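Local coordinates for protein borrelidin polyketide synthase, type I (Streptomyces parvulus, PDB 6OBT) that probably removes water from a beta-hydroxyacyl chain, as the dehydratase domain of a modular polyketide synthase that builds the antibiotic borrelidin, at residues Gly77-Leu81 / Pro110-Gly114; Thr118-Val124 / Val136-Arg142; Pro162-Pro166 / Trp282-Asp286; Asp208-Ser214 / Ser270-Asp276. All blocks are in the same frame, centred on the assembly; numbering follows the deposited sequence.

In the fold
The four contacts divide between the two halves of what is, by family, a double hotdog fold. Interactions 1 and 2 belong to the first hotdog; their centres are 14 Å apart, and they meet where Leu113 CD2 packs on Val119 CG2 (4.2 Å). Interaction 4 lies in the second, and interaction 3 lays the connecting segment 162-166 against it, their centres 9 Å apart; a probable hydrogen bond of 2.7 Å runs from Trp285 N to Arg272 O. The centres of interactions 2 and 4 lie 31 Å apart across the chain's centre. Residues 77-81 of interaction 1 lie within the HxxxGxxxxP motif, whose histidine, His73, is catalytic in related dehydratases; interaction 2 reaches the second subunit.

Interaction 1. Residues Gly77-Leu81 / Pro110-Gly114; sequences GQVLL and PLVLG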
# COMPACT_ATOMS: atom_id res chain seq x y z
N GLY A 77 12.55 -6.77 30.88
CA GLY A 77 11.82 -7.97 30.54
C GLY A 77 10.95 -7.89 29.30
O GLY A 77 10.33 -8.90 28.94
N GLN A 78 10.87 -6.74 28.65
CA GLN A 78 10.05 -6.59 27.46
C GLN A 78 10.93 -6.57 26.22
O GLN A 78 11.97 -5.90 26.19
CB GLN A 78 9.22 -5.31 27.52
CG GLN A 78 8.11 -5.32 28.57
CD GLN A 78 7.13 -4.17 28.36
OE1 GLN A 78 5.94 -4.39 28.15
NE2 GLN A 78 7.64 -2.94 28.42
N VAL A 79 10.52 -7.31 25.19
CA VAL A 79 11.17 -7.19 23.88
C VAL A 79 10.64 -5.92 23.21
O VAL A 79 9.49 -5.87 22.76
CB VAL A 79 10.92 -8.43 23.01
CG1 VAL A 79 11.61 -8.26 21.64
CG2 VAL A 79 11.41 -9.68 23.71
N LEU A 80 11.49 -4.90 23.11
CA LEU A 80 11.16 -3.66 22.43
C LEU A 80 11.94 -3.60 21.12
O LEU A 80 13.12 -3.97 21.08
CB LEU A 80 11.53 -2.42 23.25
CG LEU A 80 10.93 -2.10 24.61
CD1 LEU A 80 10.96 -0.59 24.86
CD2 LEU A 80 9.55 -2.66 24.78
N LEU A 81 11.27 -3.15 20.07
CA LEU A 81 11.98 -2.76 18.87
C LEU A 81 12.93 -1.62 19.21
O LEU A 81 12.53 -0.66 19.88
CB LEU A 81 10.97 -2.33 17.78
CG LEU A 81 11.60 -2.27 16.38
CD1 LEU A 81 11.93 -3.67 15.89
CD2 LEU A 81 10.64 -1.57 15.41
N PRO A 110 6.71 3.15 22.28
CA PRO A 110 7.57 2.03 21.91
C PRO A 110 6.75 0.89 21.30
O PRO A 110 5.52 0.83 21.44
CB PRO A 110 8.20 1.62 23.24
CG PRO A 110 7.13 1.95 24.25
CD PRO A 110 6.40 3.16 23.72
N LEU A 111 7.45 -0.00 20.61
CA LEU A 111 6.80 -1.18 20.02
C LEU A 111 7.27 -2.43 20.78
O LEU A 111 8.44 -2.80 20.70
CB LEU A 111 7.12 -1.30 18.54
CG LEU A 111 6.41 -2.49 17.89
CD1 LEU A 111 4.91 -2.31 18.05
CD2 LEU A 111 6.78 -2.61 16.43
N VAL A 112 6.35 -3.08 21.49
CA VAL A 112 6.66 -4.28 22.25
C VAL A 112 6.26 -5.50 21.43
O VAL A 112 5.10 -5.63 21.02
CB VAL A 112 5.95 -4.30 23.62
CG1 VAL A 112 6.42 -5.49 24.46
CG2 VAL A 112 6.17 -2.99 24.36
N LEU A 113 7.21 -6.41 21.21
CA LEU A 113 6.96 -7.62 20.45
C LEU A 113 6.73 -8.77 21.42
O LEU A 113 7.64 -9.16 22.16
CB LEU A 113 8.11 -7.93 19.49
CG LEU A 113 8.29 -6.92 18.36
CD1 LEU A 113 9.60 -7.13 17.62
CD2 LEU A 113 7.11 -6.99 17.40
N GLY A 114 5.51 -9.32 21.42
CA GLY A 114 5.27 -10.53 22.16
C GLY A 114 5.87 -11.73 21.46
O GLY A 114 6.27 -11.66 20.30
O HOH W 1 8.14 -8.76 25.32
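Leu80 and Val112 form a single beta bridge, their CA atoms 4.5 Å apart, in the first hotdog of the dehydratase. It ties the end of the family's HxxxGxxxxP motif, which starts at His73 and includes Gly77, to the loop between strands 101-107 and 119-127. The two chain directions lie 106° apart, so the segments meet only briefly. Two backbone hydrogen bonds flank the bridge: Leu113 N gives to Val79 O at 2.8 Å, and Leu81 N to Leu111 O at 2.9 Å, both nearly straight.

Branched apolar side chains suit the rest. Leu80 divides its methyls, CD1 lying alongside Pro110 CB (3.9 Å) while CD2 presses tightly on Val112 CG2 (3.4 Å). Val112 CG1 stands anti to the backbone N (chi1 -173°), which leaves CG2 beside that N, against Leu80. Leu81 and Leu111 meet through their CB atoms and again through their CD2 methyls, and Leu70 covers Leu81 from a neighbouring loop. The backbone O of Leu80 bonds His73 ND1, which would hold the motif's histidine in orientation. Beyond the bridge a water takes the place of a direct bond: it accepts from Val79 N at 2.8 Å and donates to Leu113 O at 3.2 Å.

Interaction 2. Residues Thr118-Val124 / Val136-Arg142; sequences TVQVRVV and VSMHSRR
Gln120 and Arg141 face each other in the antiparallel hairpin of strands 119-127 and 134-142, part of the first hotdog sheet. Their backbones form a hydrogen-bonded pair, as do Arg122 with His139 and Val124 with Ser137.

The Gln120 side chain leaves its strand with CB 3.8 Å from Arg141 O. CG stands anti to the carbonyl carbon (chi1 -65°) and the chain then runs out extended, alongside the arginine, bringing CD within 3.8 Å of Arg141 NH2. At the tip OE1 takes a hydrogen bond from Arg141 NH2 (2.8 Å), in the amide plane and on a lone pair, and a weak one from Arg141 NE, while Gln120 NE2 lies 4.1 Å from Arg141 NH2. The arginine's bend at chi3 (73°) brings the guanidinium edge round to the oxygen, and the two flat groups lie nearly coplanar, 17° apart. The glutamine also packs on Gly36 of the second subunit. Arg141 NH2 makes a salt bridge to Asp50 of the second subunit, and the backbone O of that same Asp50 accepts a hydrogen bond from Arg122 NE. The long polar side chains of this face thus suit a subunit interface.

Farther along the same face, Ser137 OG and His139 NE2 share a 2.6 Å hydrogen bond in the ring plane. The other face is mainly apolar: Val119 CG1 lies tightly against Ser140 CB (3.4 Å), and Val123 CG1 meets Val136 CG2 side by side (3.8 Å).

Strand 55-62 flanks the hairpin beside 119-127 and strand 148-156 beside 134-142, while helix 83-97 packs on Val123 and Met138.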
# COMPACT_ATOMS: atom_id res chain seq x y z
N THR A 118 2.33 -10.67 15.86
CA THR A 118 2.67 -10.24 14.51
C THR A 118 2.12 -8.83 14.34
O THR A 118 1.03 -8.52 14.81
CB THR A 118 2.10 -11.20 13.47
OG1 THR A 118 2.57 -10.82 12.18
CG2 THR A 118 0.57 -11.19 13.48
N VAL A 119 2.91 -7.96 13.73
CA VAL A 119 2.55 -6.55 13.67
C VAL A 119 2.76 -6.05 12.25
O VAL A 119 3.83 -6.27 11.66
CB VAL A 119 3.38 -5.73 14.67
CG1 VAL A 119 2.94 -4.30 14.65
CG2 VAL A 119 3.21 -6.28 16.07
N GLN A 120 1.76 -5.36 11.70
CA GLN A 120 1.93 -4.64 10.45
C GLN A 120 2.63 -3.31 10.72
O GLN A 120 2.31 -2.61 11.67
CB GLN A 120 0.57 -4.39 9.77
CG GLN A 120 -0.15 -5.66 9.33
CD GLN A 120 -1.55 -5.37 8.82
OE1 GLN A 120 -2.29 -4.60 9.43
NE2 GLN A 120 -1.91 -5.99 7.70
N VAL A 121 3.59 -2.97 9.87
CA VAL A 121 4.31 -1.71 10.02
C VAL A 121 4.14 -0.88 8.76
O VAL A 121 4.02 -1.40 7.65
CB VAL A 121 5.80 -1.97 10.35
CG1 VAL A 121 5.90 -2.78 11.63
CG2 VAL A 121 6.48 -2.71 9.23
N ARG A 122 4.11 0.44 8.95
CA ARG A 122 4.05 1.39 7.84
C ARG A 122 5.09 2.49 8.03
O ARG A 122 5.28 2.99 9.14
CB ARG A 122 2.69 2.05 7.73
CG ARG A 122 1.54 1.07 7.63
CD ARG A 122 1.52 0.40 6.26
NE ARG A 122 0.30 -0.37 6.07
CZ ARG A 122 0.20 -1.69 6.23
NH1 ARG A 122 1.27 -2.39 6.58
NH2 ARG A 122 -0.96 -2.30 6.03
N VAL A 123 5.73 2.89 6.93
CA VAL A 123 6.51 4.12 6.89
C VAL A 123 5.87 5.01 5.83
O VAL A 123 5.83 4.64 4.65
CB VAL A 123 7.99 3.86 6.57
CG1 VAL A 123 8.79 5.15 6.72
CG2 VAL A 123 8.58 2.77 7.49
N VAL A 124 5.41 6.18 6.24
CA VAL A 124 4.60 7.03 5.39
C VAL A 124 5.38 8.30 5.09
O VAL A 124 5.65 9.09 6.00
CB VAL A 124 3.25 7.37 6.04
CG1 VAL A 124 2.52 8.38 5.18
CG2 VAL A 124 2.41 6.10 6.24
N VAL A 136 7.78 12.34 7.45
CA VAL A 136 7.82 10.89 7.56
C VAL A 136 7.19 10.52 8.89
O VAL A 136 7.35 11.23 9.89
CB VAL A 136 9.25 10.33 7.42
CG1 VAL A 136 10.21 10.85 8.54
CG2 VAL A 136 9.23 8.81 7.41
N SER A 137 6.43 9.43 8.89
CA SER A 137 5.87 8.91 10.14
C SER A 137 5.88 7.40 10.08
O SER A 137 5.80 6.80 9.00
CB SER A 137 4.45 9.45 10.41
OG SER A 137 3.52 9.10 9.38
N MET A 138 6.01 6.79 11.26
CA MET A 138 6.16 5.35 11.44
C MET A 138 5.03 4.83 12.32
O MET A 138 4.75 5.41 13.37
CB MET A 138 7.50 5.02 12.09
CG MET A 138 8.70 5.22 11.17
SD MET A 138 9.02 6.95 10.86
CE MET A 138 10.64 6.80 10.10
N HIS A 139 4.41 3.73 11.90
CA HIS A 139 3.21 3.24 12.58
C HIS A 139 3.21 1.72 12.62
O HIS A 139 3.83 1.05 11.78
CB HIS A 139 1.91 3.69 11.89
CG HIS A 139 1.93 5.11 11.43
ND1 HIS A 139 1.19 6.10 12.03
CD2 HIS A 139 2.61 5.71 10.42
CE1 HIS A 139 1.40 7.25 11.42
NE2 HIS A 139 2.27 7.04 10.44
N SER A 140 2.46 1.17 13.56
CA SER A 140 2.28 -0.27 13.62
C SER A 140 0.85 -0.58 14.01
O SER A 140 0.13 0.29 14.53
CB SER A 140 3.26 -0.92 14.59
OG SER A 140 2.75 -0.89 15.91
N ARG A 141 0.44 -1.81 13.74
CA ARG A 141 -0.89 -2.27 14.10
C ARG A 141 -0.85 -3.77 14.34
O ARG A 141 -0.40 -4.53 13.47
CB ARG A 141 -1.92 -1.93 13.03
CG ARG A 141 -3.33 -2.27 13.45
CD ARG A 141 -4.31 -1.88 12.38
NE ARG A 141 -4.23 -2.79 11.25
CZ ARG A 141 -5.07 -2.76 10.21
NH1 ARG A 141 -6.04 -1.86 10.17
NH2 ARG A 141 -4.93 -3.64 9.23
N ARG A 142 -1.31 -4.19 15.51
CA ARG A 142 -1.60 -5.58 15.80
C ARG A 142 -3.01 -5.92 15.33
O ARG A 142 -3.83 -5.03 15.10
CB ARG A 142 -1.45 -5.88 17.29
CG ARG A 142 -0.22 -5.26 17.90
CD ARG A 142 0.03 -5.74 19.31
NE ARG A 142 1.07 -4.93 19.94
CZ ARG A 142 2.37 -5.24 19.94
NH1 ARG A 142 2.79 -6.35 19.35
NH2 ARG A 142 3.24 -4.43 20.53

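Interaction 3. Residues Pro162-Pro166 / Trp282-Asp286; sequences PEPLP and WQAWD
The indole NE1 of Trp285 gives a nearly straight hydrogen bond to the backbone O of Glu163, 2.8 Å long with 167° at the hydrogen. The oxygen lies in the ring plane, at the indole edge, so the bond limits the swing of the ring. Pro162, Pro164 and Pro166 have no backbone N-H to give, and their segment runs extended without strand pairing to 282-286; a tryptophan can bridge the gap between backbones from its own side.

Leu165 lies against one indole face. Its chi1 of -159° turns CG toward the indole; CD1 then sits over the six-membered ring, 3.7 Å from the centroid and only 9° off the normal, a CH-pi contact, while CD2 lies at the rim by Trp285 CB (3.7 Å). A forked side chain thus fits both the flat indole and its stem. In the double hotdog fold of these dehydratases, residues 162-166 belong to the connection that leaves the first hotdog after strand 148-156, and here it is laid against strand 281-286 of the second. Arg274 packs at the rim of the six-membered ring, and Leu165 also touches Arg272. Glu163 CG reaches Trp285 CZ2 at 4.0 Å.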
# COMPACT_ATOMS: atom_id res chain seq x y z
N PRO A 162 31.01 14.67 5.91
CA PRO A 162 31.68 14.04 7.05
C PRO A 162 33.15 14.41 7.07
O PRO A 162 33.73 14.85 6.08
CB PRO A 162 31.49 12.55 6.77
CG PRO A 162 31.43 12.47 5.27
CD PRO A 162 30.78 13.74 4.80
N GLU A 163 33.75 14.25 8.22
CA GLU A 163 35.17 14.51 8.28
C GLU A 163 35.94 13.20 8.22
O GLU A 163 35.39 12.13 8.49
CB GLU A 163 35.52 15.29 9.55
CG GLU A 163 35.54 14.49 10.83
CD GLU A 163 35.61 15.39 12.05
OE1 GLU A 163 35.39 16.61 11.89
OE2 GLU A 163 35.85 14.88 13.17
N PRO A 164 37.21 13.24 7.83
CA PRO A 164 38.00 12.01 7.75
C PRO A 164 38.47 11.56 9.12
O PRO A 164 38.35 12.26 10.12
CB PRO A 164 39.19 12.41 6.86
CG PRO A 164 39.36 13.87 7.12
CD PRO A 164 37.99 14.43 7.43
N LEU A 165 39.04 10.35 9.14
CA LEU A 165 39.60 9.74 10.34
C LEU A 165 41.12 9.71 10.19
O LEU A 165 41.65 8.81 9.52
CB LEU A 165 39.04 8.33 10.53
CG LEU A 165 39.12 7.71 11.93
CD1 LEU A 165 38.62 8.69 12.98
CD2 LEU A 165 38.35 6.41 11.98
N PRO A 166 41.85 10.66 10.76
CA PRO A 166 43.29 10.77 10.44
C PRO A 166 44.17 9.75 11.16
O PRO A 166 45.28 9.47 10.67
CB PRO A 166 43.63 12.21 10.86
CG PRO A 166 42.29 12.91 11.00
CD PRO A 166 41.37 11.85 11.49
N TRP A 282 27.42 12.10 17.13
CA TRP A 282 28.07 10.85 16.77
C TRP A 282 28.72 11.00 15.41
O TRP A 282 28.15 11.60 14.50
CB TRP A 282 27.05 9.70 16.69
CG TRP A 282 26.74 8.94 17.96
CD1 TRP A 282 27.03 7.63 18.21
CD2 TRP A 282 26.05 9.42 19.12
NE1 TRP A 282 26.59 7.28 19.47
CE2 TRP A 282 25.99 8.36 20.05
CE3 TRP A 282 25.48 10.66 19.47
CZ2 TRP A 282 25.37 8.49 21.29
CZ3 TRP A 282 24.87 10.79 20.72
CH2 TRP A 282 24.82 9.71 21.61
N GLN A 283 29.91 10.42 15.27
CA GLN A 283 30.52 10.16 13.98
C GLN A 283 30.95 8.71 13.98
O GLN A 283 31.53 8.23 14.96
CB GLN A 283 31.76 11.06 13.72
CG GLN A 283 31.52 12.55 13.74
CD GLN A 283 32.80 13.30 13.93
OE1 GLN A 283 33.40 13.77 12.97
NE2 GLN A 283 33.24 13.42 15.18
N ALA A 284 30.69 8.01 12.88
CA ALA A 284 31.17 6.64 12.73
C ALA A 284 31.85 6.46 11.39
O ALA A 284 31.38 6.96 10.37
CB ALA A 284 30.05 5.64 12.87
N TRP A 285 32.97 5.73 11.40
CA TRP A 285 33.73 5.36 10.20
C TRP A 285 33.83 3.84 10.14
O TRP A 285 33.63 3.16 11.14
CB TRP A 285 35.14 5.98 10.20
CG TRP A 285 35.18 7.48 10.30
CD1 TRP A 285 35.31 8.36 9.27
CD2 TRP A 285 35.08 8.28 11.49
NE1 TRP A 285 35.30 9.65 9.73
CE2 TRP A 285 35.15 9.63 11.09
CE3 TRP A 285 34.94 7.98 12.85
CZ2 TRP A 285 35.11 10.68 12.01
CZ3 TRP A 285 34.88 9.03 13.76
CH2 TRP A 285 34.98 10.37 13.33
N ASP A 286 34.15 3.30 8.96
CA ASP A 286 34.47 1.87 8.93
C ASP A 286 35.92 1.62 9.35
O ASP A 286 36.67 2.54 9.69
CB ASP A 286 34.16 1.28 7.55
CG ASP A 286 35.05 1.83 6.44
OD1 ASP A 286 36.01 2.58 6.71
OD2 ASP A 286 34.75 1.51 5.27

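Interaction 4. Residues Asp208-Ser214 / Ser270-Asp276; sequences DLVAEIS and SLRVRID
Strands 208-214 and 270-276 run antiparallel in the second hotdog, and three hydrogen-bonded pairs join their backbones: Leu209 with Ile275, Ala211 with Val273, Ile213 with Leu271. Each pair closes with two N-H to O bonds, the shortest from Leu271 N to Ile213 O at 2.7 Å. Near one end the small side chains of Ser214 and Ser270 let their CB atoms come within 3.6 Å.

Apolar contacts fill the face carrying Leu209, Ile213, Val273 and Ile275. Leu209 CD2 lies beside Ile275 CD1 (3.7 Å), and Ile213 CD1 reaches across to Val273 CG2 (3.5 Å); branched residues suit this buried side.

Charges gather on the other face and at the strand end. Asp208 OD2 and Arg274 NH1 form a salt bridge at 2.6 Å, though its hydrogen bond is weak and bent (128°), with the carboxylate and guanidinium planes 80° apart. Bending at chi3 (-81°) lays the guanidinium over Val210 CG1, which covers one of its faces. Asp276 OD2 lies 3.8 Å from like-charged Asp208 OD1, a repulsion its bond from Gln278 N may ease.

Strand 281-286 continues the sheet beside 270-276, strand 199-205 beside 208-214, and helix 228-236 packs on Ile213 and Leu271.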
# COMPACT_ATOMS: atom_id res chain seq x y z
N ASP A 208 35.80 13.42 24.64
CA ASP A 208 35.00 12.55 23.80
C ASP A 208 35.20 11.09 24.15
O ASP A 208 36.19 10.68 24.76
CB ASP A 208 35.33 12.76 22.32
CG ASP A 208 35.01 14.15 21.84
OD1 ASP A 208 34.28 14.87 22.55
OD2 ASP A 208 35.48 14.51 20.74
N LEU A 209 34.22 10.29 23.73
CA LEU A 209 34.27 8.84 23.80
C LEU A 209 34.56 8.27 22.41
O LEU A 209 33.93 8.68 21.43
CB LEU A 209 32.91 8.33 24.29
CG LEU A 209 32.71 6.88 24.67
CD1 LEU A 209 33.17 6.70 26.10
CD2 LEU A 209 31.23 6.59 24.54
N VAL A 210 35.52 7.34 22.32
CA VAL A 210 35.73 6.60 21.07
C VAL A 210 35.68 5.11 21.35
O VAL A 210 36.06 4.64 22.43
CB VAL A 210 37.04 6.98 20.34
CG1 VAL A 210 37.02 8.45 19.96
CG2 VAL A 210 38.29 6.65 21.20
N ALA A 211 35.19 4.36 20.36
CA ALA A 211 34.91 2.94 20.55
C ALA A 211 35.03 2.19 19.23
O ALA A 211 34.73 2.73 18.16
CB ALA A 211 33.52 2.72 21.15
N GLU A 212 35.46 0.93 19.33
CA GLU A 212 35.34 -0.05 18.26
C GLU A 212 34.13 -0.93 18.54
O GLU A 212 34.01 -1.48 19.64
CB GLU A 212 36.61 -0.92 18.16
CG GLU A 212 37.76 -0.22 17.47
CD GLU A 212 39.07 -0.99 17.58
OE1 GLU A 212 40.12 -0.40 17.28
OE2 GLU A 212 39.04 -2.19 17.96
N ILE A 213 33.23 -1.03 17.56
CA ILE A 213 31.96 -1.73 17.69
C ILE A 213 31.77 -2.59 16.45
O ILE A 213 31.94 -2.10 15.33
CB ILE A 213 30.80 -0.73 17.84
CG1 ILE A 213 31.09 0.27 18.96
CG2 ILE A 213 29.50 -1.45 18.12
CD1 ILE A 213 30.17 1.48 18.99
N SER A 214 31.44 -3.88 16.62
CA SER A 214 31.28 -4.73 15.45
C SER A 214 30.27 -5.86 15.68
O SER A 214 30.08 -6.31 16.81
CB SER A 214 32.63 -5.31 15.00
OG SER A 214 33.25 -6.05 16.03
N SER A 270 31.52 -3.33 10.90
CA SER A 270 32.40 -2.94 11.99
C SER A 270 32.65 -1.44 11.91
O SER A 270 32.94 -0.92 10.83
CB SER A 270 33.73 -3.70 11.94
OG SER A 270 34.63 -3.19 12.91
N LEU A 271 32.56 -0.76 13.06
CA LEU A 271 32.62 0.70 13.08
C LEU A 271 33.67 1.21 14.07
O LEU A 271 33.93 0.59 15.11
CB LEU A 271 31.30 1.33 13.48
CG LEU A 271 30.13 1.08 12.54
CD1 LEU A 271 28.87 1.48 13.28
CD2 LEU A 271 30.31 1.88 11.28
N ARG A 272 34.24 2.36 13.73
CA ARG A 272 34.96 3.23 14.66
C ARG A 272 34.10 4.45 14.93
O ARG A 272 33.62 5.09 13.99
CB ARG A 272 36.32 3.62 14.07
CG ARG A 272 37.16 2.40 13.84
CD ARG A 272 38.41 2.63 13.00
NE ARG A 272 39.20 1.40 12.98
CZ ARG A 272 40.45 1.32 12.53
NH1 ARG A 272 41.09 0.16 12.56
NH2 ARG A 272 41.05 2.39 12.05
N VAL A 273 33.85 4.73 16.21
CA VAL A 273 32.80 5.65 16.63
C VAL A 273 33.40 6.73 17.51
O VAL A 273 34.25 6.45 18.36
CB VAL A 273 31.67 4.89 17.35
CG1 VAL A 273 30.54 5.83 17.73
CG2 VAL A 273 31.15 3.76 16.48
N ARG A 274 32.96 7.97 17.31
CA ARG A 274 33.38 9.10 18.15
C ARG A 274 32.14 9.83 18.61
O ARG A 274 31.35 10.30 17.78
CB ARG A 274 34.30 10.07 17.40
CG ARG A 274 34.59 11.32 18.27
CD ARG A 274 35.61 12.25 17.64
NE ARG A 274 36.98 11.79 17.88
CZ ARG A 274 37.81 12.32 18.78
NH1 ARG A 274 37.41 13.32 19.55
NH2 ARG A 274 39.04 11.84 18.91
N ILE A 275 31.97 9.94 19.93
CA ILE A 275 30.79 10.54 20.54
C ILE A 275 31.23 11.80 21.29
O ILE A 275 32.19 11.75 22.08
CB ILE A 275 30.08 9.56 21.50
CG1 ILE A 275 29.77 8.24 20.78
CG2 ILE A 275 28.80 10.19 22.07
CD1 ILE A 275 29.00 7.25 21.62
N ASP A 276 30.53 12.90 21.07
CA ASP A 276 30.82 14.18 21.72
C ASP A 276 29.61 14.61 22.54
O ASP A 276 28.61 15.08 21.96
CB ASP A 276 31.17 15.25 20.68
CG ASP A 276 31.22 16.68 21.25
OD1 ASP A 276 31.39 17.62 20.45
OD2 ASP A 276 31.10 16.87 22.48